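Long-range contacts in putative NAD dependent dehydrogenase (PDB 6NOR), which binds NAD and probably acts as an oxidoreductase in the biosynthesis of the aminoglycoside antibiotic gentamicin: residues A[51-56]-A[78-83]; A[168-173]-A[204-209]; A[213-218]-A[239-244]. All coordinates share one frame; numbering follows the deposited sequence.

Contact 1 of 3, residues A[51-56]-A[78-83]. With NAD (nicotinamide-adenine-dinucleotide), chain G.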
loop_
_atom_site.group_PDB
_atom_site.type_symbol
_atom_site.label_atom_id
_atom_site.label_comp_id
_atom_site.label_asym_id
_atom_site.label_seq_id
_atom_site.Cartn_x
_atom_site.Cartn_y
_atom_site.Cartn_z
ATOM N N LEU A 51 34.508 19.308 -15.644
ATOM C CA LEU A 51 33.764 20.523 -15.290
ATOM C C LEU A 51 34.720 21.683 -15.168
ATOM O O LEU A 51 35.440 21.802 -14.188
ATOM C CB LEU A 51 32.977 20.354 -13.978
ATOM C CG LEU A 51 32.222 21.625 -13.545
ATOM C CD1 LEU A 51 31.205 22.066 -14.585
ATOM C CD2 LEU A 51 31.558 21.494 -12.188
ATOM N N ARG A 52 34.723 22.548 -16.169
ATOM C CA ARG A 52 35.694 23.639 -16.219
ATOM C C ARG A 52 35.164 24.948 -15.647
ATOM O O ARG A 52 35.890 25.679 -14.971
ATOM C CB ARG A 52 36.156 23.835 -17.654
ATOM C CG ARG A 52 36.754 22.568 -18.221
ATOM C CD ARG A 52 37.342 22.797 -19.597
ATOM N NE ARG A 52 38.361 23.842 -19.610
ATOM C CZ ARG A 52 39.649 23.636 -19.355
ATOM N NH1 ARG A 52 40.077 22.417 -19.064
ATOM N NH2 ARG A 52 40.507 24.651 -19.386
ATOM N N TRP A 53 33.889 25.230 -15.891
ATOM C CA TRP A 53 33.321 26.508 -15.488
ATOM C C TRP A 53 31.951 26.364 -14.841
ATOM O O TRP A 53 31.141 25.553 -15.270
ATOM C CB TRP A 53 33.207 27.437 -16.696
ATOM C CG TRP A 53 34.503 27.876 -17.308
ATOM C CD1 TRP A 53 35.172 27.258 -18.308
ATOM C CD2 TRP A 53 35.267 29.043 -16.972
ATOM N NE1 TRP A 53 36.310 27.956 -18.620
ATOM C CE2 TRP A 53 36.394 29.056 -17.808
ATOM C CE3 TRP A 53 35.111 30.070 -16.034
ATOM C CZ2 TRP A 53 37.364 30.064 -17.753
ATOM C CZ3 TRP A 53 36.073 31.081 -15.981
ATOM C CH2 TRP A 53 37.182 31.067 -16.838
ATOM N N VAL A 54 31.739 27.152 -13.795
ATOM C CA VAL A 54 30.436 27.515 -13.290
ATOM C C VAL A 54 30.216 28.985 -13.640
ATOM O O VAL A 54 31.030 29.835 -13.288
ATOM C CB VAL A 54 30.325 27.315 -11.768
ATOM C CG1 VAL A 54 28.972 27.754 -11.269
ATOM C CG2 VAL A 54 30.540 25.877 -11.410
ATOM N N VAL A 55 29.149 29.270 -14.382
ATOM C CA VAL A 55 28.745 30.637 -14.705
ATOM C C VAL A 55 27.522 30.986 -13.887
ATOM O O VAL A 55 26.556 30.224 -13.884
ATOM C CB VAL A 55 28.416 30.807 -16.199
ATOM C CG1 VAL A 55 28.090 32.289 -16.520
ATOM C CG2 VAL A 55 29.569 30.317 -17.070
ATOM N N ASP A 56 27.558 32.109 -13.177
ATOM C CA ASP A 56 26.410 32.549 -12.377
ATOM C C ASP A 56 26.472 34.049 -12.189
ATOM O O ASP A 56 27.550 34.602 -12.028
ATOM C CB ASP A 56 26.360 31.856 -11.012
ATOM C CG ASP A 56 24.927 31.798 -10.418
ATOM O OD1 ASP A 56 24.382 32.849 -10.021
ATOM O OD2 ASP A 56 24.346 30.694 -10.336
ATOM N N ASP A 78 30.644 34.723 -21.570
ATOM C CA ASP A 78 31.630 34.846 -22.633
ATOM C C ASP A 78 33.012 34.382 -22.217
ATOM O O ASP A 78 33.788 33.934 -23.052
ATOM C CB ASP A 78 31.696 36.289 -23.127
ATOM C CG ASP A 78 30.741 36.549 -24.279
ATOM O OD1 ASP A 78 30.548 35.629 -25.104
ATOM O OD2 ASP A 78 30.177 37.663 -24.356
ATOM N N GLU A 79 33.323 34.490 -20.933
ATOM C CA GLU A 79 34.612 34.034 -20.455
ATOM C C GLU A 79 34.713 32.511 -20.622
ATOM O O GLU A 79 35.717 31.997 -21.109
ATOM C CB GLU A 79 34.829 34.448 -19.000
ATOM C CG GLU A 79 36.226 34.150 -18.504
ATOM C CD GLU A 79 36.528 34.756 -17.149
ATOM O OE1 GLU A 79 37.691 34.675 -16.710
ATOM O OE2 GLU A 79 35.611 35.309 -16.517
ATOM N N ALA A 80 33.649 31.801 -20.259
ATOM C CA ALA A 80 33.617 30.349 -20.377
ATOM C C ALA A 80 33.623 29.910 -21.828
ATOM O O ALA A 80 34.177 28.867 -22.159
ATOM C CB ALA A 80 32.384 29.775 -19.664
ATOM N N LEU A 81 32.983 30.693 -22.688
ATOM C CA LEU A 81 32.899 30.357 -24.098
ATOM C C LEU A 81 34.210 30.708 -24.815
ATOM O O LEU A 81 34.420 30.323 -25.961
ATOM C CB LEU A 81 31.733 31.083 -24.756
ATOM C CG LEU A 81 30.329 30.606 -24.358
ATOM C CD1 LEU A 81 29.249 31.543 -24.903
ATOM C CD2 LEU A 81 30.075 29.177 -24.825
ATOM N N ALA A 82 35.082 31.446 -24.140
ATOM C CA ALA A 82 36.383 31.776 -24.708
ATOM C C ALA A 82 37.352 30.633 -24.445
ATOM O O ALA A 82 38.453 30.596 -24.983
ATOM C CB ALA A 82 36.908 33.064 -24.132
ATOM N N ASP A 83 36.919 29.704 -23.605
ATOM C CA ASP A 83 37.679 28.508 -23.302
ATOM C C ASP A 83 37.384 27.465 -24.362
ATOM O O ASP A 83 36.304 26.895 -24.391
ATOM C CB ASP A 83 37.313 28.002 -21.910
ATOM C CG ASP A 83 38.123 26.789 -21.473
ATOM O OD1 ASP A 83 38.675 26.070 -22.329
ATOM O OD2 ASP A 83 38.165 26.533 -20.249
HETATM P PA NAD G . 17.582 28.438 -8.748
HETATM O O1A NAD G . 16.877 29.768 -8.392
HETATM O O2A NAD G . 17.856 27.576 -7.574
HETATM O O5B NAD G . 18.945 28.754 -9.458
HETATM C C5B NAD G . 18.955 29.677 -10.533
HETATM C C4B NAD G . 20.432 30.123 -10.689
HETATM O O4B NAD G . 20.617 30.746 -11.817
HETATM C C3B NAD G . 20.759 31.124 -9.603
HETATM O O3B NAD G . 21.945 30.760 -9.035
HETATM C C2B NAD G . 20.895 32.475 -10.358
HETATM O O2B NAD G . 21.873 33.315 -9.644
HETATM C C1B NAD G . 21.374 32.103 -11.475
HETATM N N9A NAD G . 21.076 33.009 -12.568
HETATM C C8A NAD G . 19.998 33.790 -12.782
HETATM N N7A NAD G . 20.171 34.416 -13.972
HETATM C C5A NAD G . 21.341 34.027 -14.482
HETATM C C6A NAD G . 21.996 34.357 -15.631
HETATM N N6A NAD G . 21.574 35.225 -16.613
HETATM N N1A NAD G . 23.167 33.804 -15.914
HETATM C C2A NAD G . 23.734 32.927 -15.050
HETATM N N3A NAD G . 23.087 32.607 -13.903
HETATM C C4A NAD G . 21.897 33.148 -13.621
HETATM O O3 NAD G . 16.673 27.704 -9.770
HETATM P PN NAD G . 16.680 26.159 -10.156
HETATM O O1N NAD G . 18.038 25.538 -10.196
HETATM O O2N NAD G . 15.760 25.397 -9.217
HETATM O O5D NAD G . 16.076 26.093 -11.610
HETATM C C5D NAD G . 16.868 26.404 -12.740
HETATM C C4D NAD G . 16.284 25.691 -13.977
HETATM O O4D NAD G . 16.204 24.401 -13.817
HETATM C C3D NAD G . 14.820 26.160 -14.229
HETATM O O3D NAD G . 14.638 26.294 -15.521
HETATM C C2D NAD G . 13.960 25.033 -13.617
HETATM O O2D NAD G . 12.630 25.003 -14.289
HETATM C C1D NAD G . 14.657 23.957 -13.856
HETATM N N1N NAD G . 14.428 22.926 -12.887
HETATM C C2N NAD G . 14.338 21.611 -13.329
HETATM C C3N NAD G . 14.116 20.564 -12.431
HETATM C C7N NAD G . 14.007 19.142 -13.004
HETATM O O7N NAD G . 13.735 18.239 -12.303
HETATM N N7N NAD G . 14.209 18.935 -14.397
HETATM C C4N NAD G . 13.967 20.800 -11.083
HETATM C C5N NAD G . 14.065 22.116 -10.631
HETATM C C6N NAD G . 14.294 23.181 -11.544
#

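Contact 2 of 3, residues A[168-173]-A[204-209]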
loop_
_atom_site.group_PDB
_atom_site.type_symbol
_atom_site.label_atom_id
_atom_site.label_comp_id
_atom_site.label_asym_id
_atom_site.label_seq_id
_atom_site.Cartn_x
_atom_site.Cartn_y
_atom_site.Cartn_z
ATOM N N HIS A 168 -7.065 3.735 -23.590
ATOM C CA HIS A 168 -8.007 4.853 -23.680
ATOM C C HIS A 168 -7.733 5.981 -22.683
ATOM O O HIS A 168 -8.275 7.068 -22.811
ATOM C CB HIS A 168 -9.457 4.360 -23.496
ATOM C CG HIS A 168 -9.677 3.530 -22.264
ATOM N ND1 HIS A 168 -9.876 4.078 -21.015
ATOM C CD2 HIS A 168 -9.731 2.187 -22.095
ATOM C CE1 HIS A 168 -10.035 3.112 -20.131
ATOM N NE2 HIS A 168 -9.947 1.954 -20.759
ATOM N N SER A 169 -6.909 5.716 -21.681
ATOM C CA SER A 169 -6.697 6.675 -20.603
ATOM C C SER A 169 -5.261 6.703 -20.176
ATOM O O SER A 169 -4.641 5.658 -20.008
ATOM C CB SER A 169 -7.557 6.347 -19.383
ATOM O OG SER A 169 -8.822 6.961 -19.460
ATOM N N VAL A 170 -4.732 7.902 -19.995
ATOM C CA VAL A 170 -3.463 8.044 -19.338
ATOM C C VAL A 170 -3.608 9.210 -18.375
ATOM O O VAL A 170 -4.330 10.164 -18.654
ATOM C CB VAL A 170 -2.312 8.250 -20.323
ATOM C CG1 VAL A 170 -2.509 9.519 -21.151
ATOM C CG2 VAL A 170 -0.990 8.303 -19.576
ATOM N N ARG A 171 -2.970 9.100 -17.220
ATOM C CA ARG A 171 -3.056 10.130 -16.220
ATOM C C ARG A 171 -1.709 10.320 -15.534
ATOM O O ARG A 171 -1.095 9.371 -15.114
ATOM C CB ARG A 171 -4.126 9.793 -15.190
ATOM C CG ARG A 171 -4.074 10.675 -13.964
ATOM C CD ARG A 171 -5.435 10.837 -13.287
ATOM N NE ARG A 171 -5.436 11.988 -12.378
ATOM C CZ ARG A 171 -5.009 11.932 -11.124
ATOM N NH1 ARG A 171 -4.549 10.784 -10.627
ATOM N NH2 ARG A 171 -5.045 13.011 -10.370
ATOM N N VAL A 172 -1.268 11.563 -15.445
ATOM C CA VAL A 172 -0.087 11.906 -14.694
ATOM C C VAL A 172 -0.425 12.963 -13.667
ATOM O O VAL A 172 -0.942 14.009 -14.004
ATOM C CB VAL A 172 1.041 12.444 -15.574
ATOM C CG1 VAL A 172 2.244 12.698 -14.719
ATOM C CG2 VAL A 172 1.371 11.468 -16.682
ATOM N N ALA A 173 -0.138 12.669 -12.408
ATOM C CA ALA A 173 -0.352 13.606 -11.333
ATOM C C ALA A 173 0.973 14.041 -10.756
ATOM O O ALA A 173 1.834 13.218 -10.470
ATOM C CB ALA A 173 -1.242 12.985 -10.250
ATOM N N GLU A 204 5.021 15.617 -20.949
ATOM C CA GLU A 204 6.000 14.763 -21.598
ATOM C C GLU A 204 5.749 13.282 -21.240
ATOM O O GLU A 204 5.760 12.420 -22.122
ATOM C CB GLU A 204 7.431 15.186 -21.222
ATOM C CG GLU A 204 8.524 14.520 -22.064
ATOM C CD GLU A 204 9.920 15.156 -21.900
ATOM O OE1 GLU A 204 10.128 15.930 -20.943
ATOM O OE2 GLU A 204 10.814 14.872 -22.734
ATOM N N LEU A 205 5.497 13.003 -19.960
ATOM C CA LEU A 205 5.211 11.641 -19.499
ATOM C C LEU A 205 3.969 11.064 -20.148
ATOM O O LEU A 205 4.000 9.932 -20.592
ATOM C CB LEU A 205 5.051 11.600 -17.989
ATOM C CG LEU A 205 6.378 11.757 -17.258
ATOM C CD1 LEU A 205 6.170 12.099 -15.780
ATOM C CD2 LEU A 205 7.217 10.489 -17.432
ATOM N N CYS A 206 2.889 11.844 -20.215
ATOM C CA CYS A 206 1.661 11.402 -20.891
ATOM C C CYS A 206 1.890 10.959 -22.333
ATOM O O CYS A 206 1.520 9.849 -22.701
ATOM C CB CYS A 206 0.603 12.504 -20.909
ATOM S SG CYS A 206 -0.475 12.606 -19.504
ATOM N N ARG A 207 2.449 11.850 -23.153
ATOM C CA ARG A 207 2.793 11.550 -24.551
ATOM C C ARG A 207 3.545 10.257 -24.672
ATOM O O ARG A 207 3.200 9.379 -25.439
ATOM C CB ARG A 207 3.697 12.620 -25.150
ATOM C CG ARG A 207 3.074 13.878 -25.551
ATOM C CD ARG A 207 4.134 14.754 -26.228
ATOM N NE ARG A 207 4.319 14.455 -27.649
ATOM C CZ ARG A 207 5.489 14.149 -28.194
ATOM N NH1 ARG A 207 6.574 14.063 -27.440
ATOM N NH2 ARG A 207 5.575 13.912 -29.489
ATOM N N TRP A 208 4.616 10.194 -23.905
ATOM C CA TRP A 208 5.586 9.124 -23.962
ATOM C C TRP A 208 4.975 7.800 -23.585
ATOM O O TRP A 208 5.171 6.811 -24.276
ATOM C CB TRP A 208 6.743 9.458 -23.041
ATOM C CG TRP A 208 7.771 8.398 -22.867
ATOM C CD1 TRP A 208 8.540 7.814 -23.846
ATOM C CD2 TRP A 208 8.204 7.835 -21.626
ATOM N NE1 TRP A 208 9.407 6.914 -23.279
ATOM C CE2 TRP A 208 9.225 6.914 -21.919
ATOM C CE3 TRP A 208 7.821 8.020 -20.293
ATOM C CZ2 TRP A 208 9.865 6.177 -20.929
ATOM C CZ3 TRP A 208 8.463 7.285 -19.308
ATOM C CH2 TRP A 208 9.466 6.374 -19.632
ATOM N N MET A 209 4.209 7.785 -22.504
ATOM C CA MET A 209 3.581 6.537 -22.076
ATOM C C MET A 209 2.685 5.989 -23.179
ATOM O O MET A 209 2.530 4.791 -23.295
ATOM C CB MET A 209 2.789 6.735 -20.785
ATOM C CG MET A 209 3.680 6.877 -19.556
ATOM S SD MET A 209 4.672 5.405 -19.179
ATOM C CE MET A 209 5.618 6.037 -17.821
#

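Contact 3 of 3, residues A[213-218]-A[239-244]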
loop_
_atom_site.group_PDB
_atom_site.type_symbol
_atom_site.label_atom_id
_atom_site.label_comp_id
_atom_site.label_asym_id
_atom_site.label_seq_id
_atom_site.Cartn_x
_atom_site.Cartn_y
_atom_site.Cartn_z
ATOM N N PRO A 213 1.956 9.780 -29.610
ATOM C CA PRO A 213 1.029 10.106 -30.691
ATOM C C PRO A 213 0.715 11.597 -30.752
ATOM O O PRO A 213 0.972 12.314 -29.781
ATOM C CB PRO A 213 -0.223 9.305 -30.320
ATOM C CG PRO A 213 -0.202 9.258 -28.850
ATOM C CD PRO A 213 1.251 9.135 -28.478
ATOM N N ALA A 214 0.168 12.048 -31.880
ATOM C CA ALA A 214 -0.212 13.443 -32.066
ATOM C C ALA A 214 -1.310 13.859 -31.101
ATOM O O ALA A 214 -2.203 13.080 -30.801
ATOM C CB ALA A 214 -0.673 13.680 -33.491
ATOM N N ILE A 215 -1.236 15.091 -30.622
ATOM C CA ILE A 215 -2.274 15.653 -29.786
ATOM C C ILE A 215 -3.277 16.433 -30.626
ATOM O O ILE A 215 -2.907 17.343 -31.343
ATOM C CB ILE A 215 -1.671 16.561 -28.723
ATOM C CG1 ILE A 215 -0.828 15.713 -27.776
ATOM C CG2 ILE A 215 -2.764 17.363 -28.013
ATOM C CD1 ILE A 215 -0.242 16.453 -26.622
ATOM N N ARG A 216 -4.548 16.075 -30.533
ATOM C CA ARG A 216 -5.575 16.726 -31.338
ATOM C C ARG A 216 -6.172 17.959 -30.657
ATOM O O ARG A 216 -6.333 18.991 -31.286
ATOM C CB ARG A 216 -6.681 15.734 -31.683
ATOM C CG ARG A 216 -7.759 16.301 -32.603
ATOM C CD ARG A 216 -8.881 15.298 -32.868
ATOM N NE ARG A 216 -8.394 14.085 -33.514
ATOM C CZ ARG A 216 -8.060 14.005 -34.798
ATOM N NH1 ARG A 216 -8.158 15.074 -35.582
ATOM N NH2 ARG A 216 -7.622 12.857 -35.300
ATOM N N ALA A 217 -6.509 17.863 -29.379
ATOM C CA ALA A 217 -7.061 19.018 -28.671
ATOM C C ALA A 217 -6.667 19.063 -27.189
ATOM O O ALA A 217 -6.196 18.085 -26.635
ATOM C CB ALA A 217 -8.566 19.041 -28.813
ATOM N N VAL A 218 -6.874 20.210 -26.561
ATOM C CA VAL A 218 -6.508 20.434 -25.180
ATOM C C VAL A 218 -7.600 21.237 -24.492
ATOM O O VAL A 218 -8.192 22.132 -25.091
ATOM C CB VAL A 218 -5.153 21.182 -25.066
ATOM C CG1 VAL A 218 -4.838 21.510 -23.644
ATOM C CG2 VAL A 218 -4.021 20.343 -25.635
ATOM N N ILE A 239 -6.156 16.319 -22.237
ATOM C CA ILE A 239 -5.586 16.166 -23.563
ATOM C C ILE A 239 -6.336 15.134 -24.390
ATOM O O ILE A 239 -6.548 14.011 -23.948
ATOM C CB ILE A 239 -4.122 15.728 -23.490
ATOM C CG1 ILE A 239 -3.315 16.681 -22.623
ATOM C CG2 ILE A 239 -3.494 15.662 -24.871
ATOM C CD1 ILE A 239 -1.902 16.181 -22.412
ATOM N N GLU A 240 -6.721 15.509 -25.602
ATOM C CA GLU A 240 -7.308 14.545 -26.515
ATOM C C GLU A 240 -6.262 14.126 -27.542
ATOM O O GLU A 240 -5.886 14.904 -28.401
ATOM C CB GLU A 240 -8.542 15.133 -27.190
ATOM C CG GLU A 240 -9.139 14.291 -28.299
ATOM C CD GLU A 240 -10.369 14.946 -28.922
ATOM O OE1 GLU A 240 -10.536 14.856 -30.160
ATOM O OE2 GLU A 240 -11.166 15.557 -28.171
ATOM N N PHE A 241 -5.791 12.892 -27.451
ATOM C CA PHE A 241 -4.883 12.371 -28.455
ATOM C C PHE A 241 -5.596 11.942 -29.737
ATOM O O PHE A 241 -6.798 11.732 -29.751
ATOM C CB PHE A 241 -4.076 11.213 -27.876
ATOM C CG PHE A 241 -3.148 11.637 -26.784
ATOM C CD1 PHE A 241 -1.927 12.210 -27.090
ATOM C CD2 PHE A 241 -3.508 11.500 -25.447
ATOM C CE1 PHE A 241 -1.062 12.631 -26.082
ATOM C CE2 PHE A 241 -2.653 11.914 -24.443
ATOM C CZ PHE A 241 -1.420 12.481 -24.763
ATOM N N ALA A 242 -4.825 11.811 -30.808
ATOM C CA ALA A 242 -5.347 11.545 -32.144
ATOM C C ALA A 242 -6.088 10.211 -32.271
ATOM O O ALA A 242 -7.077 10.119 -32.973
ATOM C CB ALA A 242 -4.207 11.601 -33.151
ATOM N N ASP A 243 -5.598 9.178 -31.602
ATOM C CA ASP A 243 -6.273 7.879 -31.580
ATOM C C ASP A 243 -7.577 7.881 -30.785
ATOM O O ASP A 243 -8.335 6.919 -30.814
ATOM C CB ASP A 243 -5.351 6.838 -30.972
ATOM C CG ASP A 243 -4.843 7.267 -29.618
ATOM O OD1 ASP A 243 -5.650 7.249 -28.675
ATOM O OD2 ASP A 243 -3.659 7.652 -29.498
ATOM N N GLY A 244 -7.810 8.948 -30.037
ATOM C CA GLY A 244 -8.984 9.032 -29.198
ATOM C C GLY A 244 -8.754 8.736 -27.722
ATOM O O GLY A 244 -9.708 8.677 -26.961
#

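Contact 1 of 3, residues A[51-56]-A[78-83]
W53 lays one face of its indole against helix 77-81, and A80 is the residue beneath it. The CA of A80 lies 3.8 Å from the centroid of the five-membered ring and almost exactly on its normal, a CH-pi contact, while A80 CB touches W53 CG at 3.7 Å. Alanine suits this place because a methyl lets the helix come so near to the strand. At the far end of the indole, E79 crosses at about a right angle and its CG meets W53 CH2; the E79 carboxylate itself is bound by T74. V55 CG2 adds a second apolar contact to A80 CB at 3.9 Å.

This is the NAD-binding Rossmann domain: strand 49-55 belongs to its parallel sheet, and helix 77-81 packs on one side of it. Just past the strand, D56 takes the two adenosine ribose hydroxyls, OD1 meeting NAD O2B at 2.6 Å and OD2 meeting O3B.

The indole N-H is directed at D83, which follows the helix. D83 OD2 accepts W53 NE1 at 2.8 Å on its anti lone pair, with the ring and carboxylate planes 80° apart. On the syn side R52 grips the same oxygen side-on in a salt bridge, NE at 2.8 Å from D83 OD2 and NH2 by a more bent bond, so arginine and aspartate match in charge. The bend of R52 at chi3 (57°) turns the guanidinium edge to this oxygen. A leucine in place of W53 would probably lose the ring face over A80 and leave D83 OD2 with R52 as its one partner across the contact.

Contact 2 of 3, residues A[168-173]-A[204-209]
V170, just after the classic beta bulge at H168 and S169, sends CG1 toward the sulfur of C206 at 4.0 Å, where helix 199-209 packs against the large mixed sheet of the GFO/IDH/MocA C-terminal domain. In the bulge both residues face I266 of the adjoining strand, and H168 is hydrogen-bonded to A254 of the second subunit. Strand 167-175 and the helix run nearly antiparallel (151°), their axes 8.1 Å apart at closest approach, and the contact is purely apolar. The other branch of V170, CG2, reaches M209 CB at 4.3 Å, one helical turn beyond L205.

R171, next along, has its CB turned from the helix, and its guanidinium forms a salt bridge with D250. The alternation of the strand then returns V172 to the helical side. A beta-branched valine suits both inward positions, since its two methyls can reach different helix residues. In V172, CG1 lies anti to the backbone N (chi1 -177°) and approaches L205 CD1, which leaves CG2 beside the N and facing the helix backbone. There CG2 lies 3.9 Å from L205 CB and only 3.6 Å from C206 SG, the small thiol fitting between the two valines.

Contact 3 of 3, residues A[213-218]-A[239-244]
I215 and F241 face each other as a non-hydrogen-bonded antiparallel pair whose side chains diverge at the backbone, and I215 can be followed outward. Its CB carries two branches. CG2, anti to the backbone N, meets I239 CG2 at 3.6 Å. CG1, placed beside the N by chi1 of -66°, touches F241 CE1 at 3.5 Å, coming to the ring obliquely. The chain then runs on extended, and CD1 at the tip touches both I239 CG2 and F241 CE1. A branched isoleucine suits this place because it can touch both neighbours at once. I239 CG2 also lies over one face of the F241 ring, so the three side chains close on one another. P213 CG abuts F241 CD1 at 3.8 Å, and T343 of helix 334-353 also packs on I215.

R216 leads the other way. Its CD comes 3.2 Å from E240 OE1, but the charged NE stays 4.1 Å from that oxygen, so the opposite charges probably attract, though the distance is beyond a salt bridge. E240 OE2 has a long, weak ion pair with R223 of the second subunit. The small side chains of A214 and A242 pack CB to CB, beside the bond from A242 N to A214 O.

A242 itself lies in a type I turn from F241 to G244, closed by the hydrogen bond from G244 N to F241 O, and glycine is needed at its end because a CB would press on the preceding carbonyl. In the pairing itself E240 O accepts two amides, R216 N at 2.8 Å and A217 N at 3.2 Å, while E240 N returns a bond to A217 O. Two residues opposite one is the classic beta bulge, here set in the antiparallel hairpin of strands 215-223 and 234-241 in the C-terminal domain's sheet.

Overall arrangement
Contact 1 belongs to the nucleotide-binding domain, contacts 2 and 3 to the C-terminal domain, on the opposite side of the chain's centre. Centre to centre, contact 1 is about 38 Å from contact 2 and about 42 Å from contact 3. Contacts 2 and 3 are about 11 Å apart and touch: V170 CG1 meets F241 CE2 at 4.1 Å, and R207 O meets P213 CD at 3.6 Å, as helix 199-209 is followed, after a short loop, by strand 215-223. Both reach the same mixed sheet and the second subunit. NAD relates the two domains: D56 of contact 1 holds its adenosine ribose, whereas the side chain of L205 in contact 2 stays about 10 Å from it.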